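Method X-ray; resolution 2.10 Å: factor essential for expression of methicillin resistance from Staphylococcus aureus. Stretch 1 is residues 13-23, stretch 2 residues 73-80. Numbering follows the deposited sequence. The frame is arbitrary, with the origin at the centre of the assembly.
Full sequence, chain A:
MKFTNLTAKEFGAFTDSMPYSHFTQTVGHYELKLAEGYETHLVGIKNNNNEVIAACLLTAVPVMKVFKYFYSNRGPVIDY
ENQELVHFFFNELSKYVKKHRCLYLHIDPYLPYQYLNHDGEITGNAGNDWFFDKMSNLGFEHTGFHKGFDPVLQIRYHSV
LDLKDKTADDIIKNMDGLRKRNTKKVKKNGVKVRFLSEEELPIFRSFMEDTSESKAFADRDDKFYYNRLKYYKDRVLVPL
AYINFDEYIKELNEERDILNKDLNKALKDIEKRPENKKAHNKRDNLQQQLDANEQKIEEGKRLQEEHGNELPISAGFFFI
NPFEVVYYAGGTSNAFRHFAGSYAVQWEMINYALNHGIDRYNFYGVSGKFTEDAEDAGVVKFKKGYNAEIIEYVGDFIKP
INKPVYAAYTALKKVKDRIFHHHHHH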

# COMPACT_ATOMS: atom_id res chain seq x y z
N ALA A 13 12.96 -11.02 -13.58
CA ALA A 13 13.79 -9.97 -14.16
C ALA A 13 12.96 -9.04 -15.04
O ALA A 13 13.10 -7.81 -14.97
CB ALA A 13 14.93 -10.59 -14.99
N PHE A 14 12.09 -9.62 -15.86
CA PHE A 14 11.26 -8.80 -16.73
C PHE A 14 10.25 -7.96 -15.96
O PHE A 14 10.16 -6.75 -16.16
CB PHE A 14 10.50 -9.64 -17.74
CG PHE A 14 9.58 -8.84 -18.60
CD1 PHE A 14 10.10 -7.97 -19.56
CD2 PHE A 14 8.20 -8.95 -18.46
CE1 PHE A 14 9.25 -7.22 -20.37
CE2 PHE A 14 7.34 -8.21 -19.26
CZ PHE A 14 7.86 -7.34 -20.22
N THR A 15 9.49 -8.59 -15.08
CA THR A 15 8.48 -7.82 -14.34
C THR A 15 9.08 -6.71 -13.46
O THR A 15 8.47 -5.66 -13.31
CB THR A 15 7.59 -8.75 -13.52
OG1 THR A 15 8.39 -9.51 -12.60
CG2 THR A 15 6.84 -9.70 -14.46
N ASP A 16 10.28 -6.93 -12.90
CA ASP A 16 10.93 -5.91 -12.08
C ASP A 16 11.30 -4.67 -12.90
O ASP A 16 11.46 -3.59 -12.35
CB ASP A 16 12.23 -6.44 -11.45
CG ASP A 16 12.02 -7.17 -10.14
OD1 ASP A 16 13.03 -7.64 -9.58
OD2 ASP A 16 10.86 -7.29 -9.67
N SER A 17 11.44 -4.83 -14.21
CA SER A 17 11.83 -3.71 -15.05
C SER A 17 10.68 -2.97 -15.71
O SER A 17 10.89 -2.00 -16.41
CB SER A 17 12.78 -4.20 -16.16
OG SER A 17 12.07 -4.99 -17.12
N MET A 18 9.45 -3.42 -15.47
CA MET A 18 8.30 -2.81 -16.14
C MET A 18 7.36 -2.02 -15.24
O MET A 18 7.18 -2.33 -14.06
CB MET A 18 7.49 -3.92 -16.85
CG MET A 18 8.18 -4.58 -18.08
SD MET A 18 8.27 -3.45 -19.49
CE MET A 18 6.70 -3.65 -20.19
N PRO A 19 6.74 -0.97 -15.80
CA PRO A 19 5.79 -0.16 -15.03
C PRO A 19 4.51 -0.99 -14.93
O PRO A 19 4.25 -1.84 -15.78
CB PRO A 19 5.60 1.09 -15.89
CG PRO A 19 5.82 0.56 -17.29
CD PRO A 19 7.03 -0.34 -17.10
N TYR A 20 3.70 -0.73 -13.90
CA TYR A 20 2.46 -1.46 -13.71
C TYR A 20 2.64 -2.98 -13.68
O TYR A 20 1.93 -3.73 -14.34
CB TYR A 20 1.43 -1.05 -14.77
CG TYR A 20 0.78 0.29 -14.44
CD1 TYR A 20 -0.13 0.40 -13.38
CD2 TYR A 20 1.14 1.45 -15.12
CE1 TYR A 20 -0.65 1.65 -13.00
CE2 TYR A 20 0.62 2.70 -14.74
CZ TYR A 20 -0.27 2.79 -13.68
OH TYR A 20 -0.76 4.01 -13.30
N SER A 21 3.63 -3.43 -12.93
CA SER A 21 3.85 -4.85 -12.72
C SER A 21 3.42 -4.97 -11.26
O SER A 21 4.11 -4.47 -10.37
CB SER A 21 5.32 -5.22 -12.90
OG SER A 21 6.16 -4.29 -12.24
N HIS A 22 2.27 -5.58 -11.03
CA HIS A 22 1.71 -5.74 -9.68
C HIS A 22 2.56 -6.63 -8.79
O HIS A 22 3.32 -7.46 -9.30
CB HIS A 22 0.29 -6.32 -9.80
CG HIS A 22 -0.57 -6.08 -8.60
ND1 HIS A 22 -1.19 -7.11 -7.92
CD2 HIS A 22 -1.00 -4.93 -8.02
CE1 HIS A 22 -1.96 -6.60 -6.97
NE2 HIS A 22 -1.87 -5.28 -7.01
N PHE A 23 2.42 -6.50 -7.47
CA PHE A 23 3.22 -7.30 -6.55
C PHE A 23 2.87 -8.79 -6.66
O PHE A 23 3.61 -9.63 -6.17
CB PHE A 23 3.07 -6.83 -5.08
CG PHE A 23 1.66 -6.89 -4.54
CD1 PHE A 23 0.85 -5.75 -4.54
CD2 PHE A 23 1.15 -8.07 -4.02
CE1 PHE A 23 -0.45 -5.79 -4.03
CE2 PHE A 23 -0.15 -8.12 -3.51
CZ PHE A 23 -0.95 -6.98 -3.51
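Stretch 2 (73-80) NRGPVIDY

Residues 73-80 pass the helical residues that open stretch 1 and the loop that follows, as an irregular segment, extended from Gly75 to Asp79. The chain leaves Asn73 and Arg74 with positive phi angles (48° and 69°), passes through Gly75 and a cis peptide bond before Pro76, and then straightens into a short, weakly bonded strand at about Val77-Ile78. The two chains run in roughly opposite directions here: Ser21 CA lies 5.6 Å from Val77 CA, and the next residue of stretch 1, His22, has its CA 6.3 Å from Arg74 CA, earlier in stretch 2. No direct hydrogen bond joins the two stretches; packing and water hold them together.

Val77 is the centre of the contact, with 119 Å² covered. Its side chain, chi1 t, points toward stretch 1 and enters a pocket formed by Phe14, Thr15, Met18 and Ser21. Val77 CG1 lies 3.5 Å from Met18 CB, 4.0 Å from Ser21 CB and 4.0 Å from Phe14 CE2, while Val77 CG2 reaches Thr15 CG2 at 3.9 Å. The Phe14 ring presents its edge to the backbone, with CE2 3.4 Å from Val77 O. Beyond Val77, Met18 CE rests 3.8 Å from Ile78 C, carrying the contact onto the backbone; the CA-to-CB bond of Ile78 points away.

The second centre pairs His22 (56 Å²) with Arg74 (55 Å²). Arg74 CG sits over one face of the imidazole, 3.6 Å from the centroid of the His22 ring, in a CH-pi contact; the guanidinium is hydrogen-bonded elsewhere in the structure through NH2.

Two waters bridge the backbones. One donates to Pro19 O and Ile78 O, each 3.0 Å from the water O; the other accepts from His22 N, 3.0 Å from its O, and lies 2.7 Å from Arg74 O.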

# COMPACT_ATOMS: atom_id res chain seq x y z
N ASN A 73 -4.05 -13.04 -12.23
CA ASN A 73 -3.40 -12.40 -11.09
C ASN A 73 -2.90 -10.96 -11.32
O ASN A 73 -1.73 -10.67 -11.05
CB ASN A 73 -2.23 -13.26 -10.61
CG ASN A 73 -2.67 -14.65 -10.16
OD1 ASN A 73 -2.96 -15.53 -10.98
ND2 ASN A 73 -2.72 -14.86 -8.85
N ARG A 74 -3.76 -10.07 -11.80
CA ARG A 74 -3.40 -8.67 -12.05
C ARG A 74 -2.43 -8.49 -13.21
O ARG A 74 -1.89 -7.40 -13.43
CB ARG A 74 -2.79 -8.03 -10.79
CG ARG A 74 -3.81 -7.41 -9.85
CD ARG A 74 -4.67 -6.43 -10.59
NE ARG A 74 -5.45 -5.53 -9.75
CZ ARG A 74 -6.38 -4.72 -10.23
NH1 ARG A 74 -7.06 -3.91 -9.43
NH2 ARG A 74 -6.65 -4.76 -11.53
N GLY A 75 -2.19 -9.57 -13.95
CA GLY A 75 -1.30 -9.49 -15.10
C GLY A 75 -2.15 -9.46 -16.35
O GLY A 75 -3.37 -9.41 -16.24
N PRO A 76 -1.55 -9.53 -17.55
CA PRO A 76 -0.11 -9.64 -17.81
C PRO A 76 0.66 -8.32 -17.74
O PRO A 76 0.09 -7.24 -17.72
CB PRO A 76 -0.08 -10.21 -19.22
CG PRO A 76 -1.26 -9.57 -19.86
CD PRO A 76 -2.33 -9.68 -18.79
N VAL A 77 1.98 -8.45 -17.69
CA VAL A 77 2.87 -7.29 -17.68
C VAL A 77 3.33 -7.25 -19.13
O VAL A 77 3.93 -8.21 -19.63
CB VAL A 77 4.05 -7.52 -16.73
CG1 VAL A 77 4.93 -6.27 -16.70
CG2 VAL A 77 3.53 -7.85 -15.32
N ILE A 78 3.02 -6.16 -19.82
CA ILE A 78 3.35 -6.03 -21.22
C ILE A 78 3.24 -4.55 -21.60
O ILE A 78 2.60 -3.77 -20.88
CB ILE A 78 2.35 -6.89 -22.04
CG1 ILE A 78 2.65 -6.84 -23.54
CG2 ILE A 78 0.93 -6.39 -21.79
CD1 ILE A 78 1.77 -7.80 -24.33
N ASP A 79 3.86 -4.16 -22.71
CA ASP A 79 3.78 -2.77 -23.16
C ASP A 79 2.39 -2.57 -23.77
O ASP A 79 2.13 -2.99 -24.91
CB ASP A 79 4.88 -2.48 -24.18
CG ASP A 79 4.68 -1.16 -24.92
OD1 ASP A 79 3.97 -0.27 -24.40
OD2 ASP A 79 5.25 -1.01 -26.03
N TYR A 80 1.50 -1.93 -23.02
CA TYR A 80 0.14 -1.73 -23.51
C TYR A 80 -0.04 -0.66 -24.58
O TYR A 80 -1.15 -0.44 -25.04
CB TYR A 80 -0.83 -1.48 -22.34
CG TYR A 80 -1.19 -2.73 -21.57
CD1 TYR A 80 -0.49 -3.08 -20.41
CD2 TYR A 80 -2.21 -3.59 -22.01
CE1 TYR A 80 -0.81 -4.25 -19.70
CE2 TYR A 80 -2.54 -4.75 -21.31
CZ TYR A 80 -1.84 -5.07 -20.15
OH TYR A 80 -2.16 -6.22 -19.44
O HOH W 1 4.08 -2.12 -18.80
O HOH W 2 0.70 -6.54 -13.36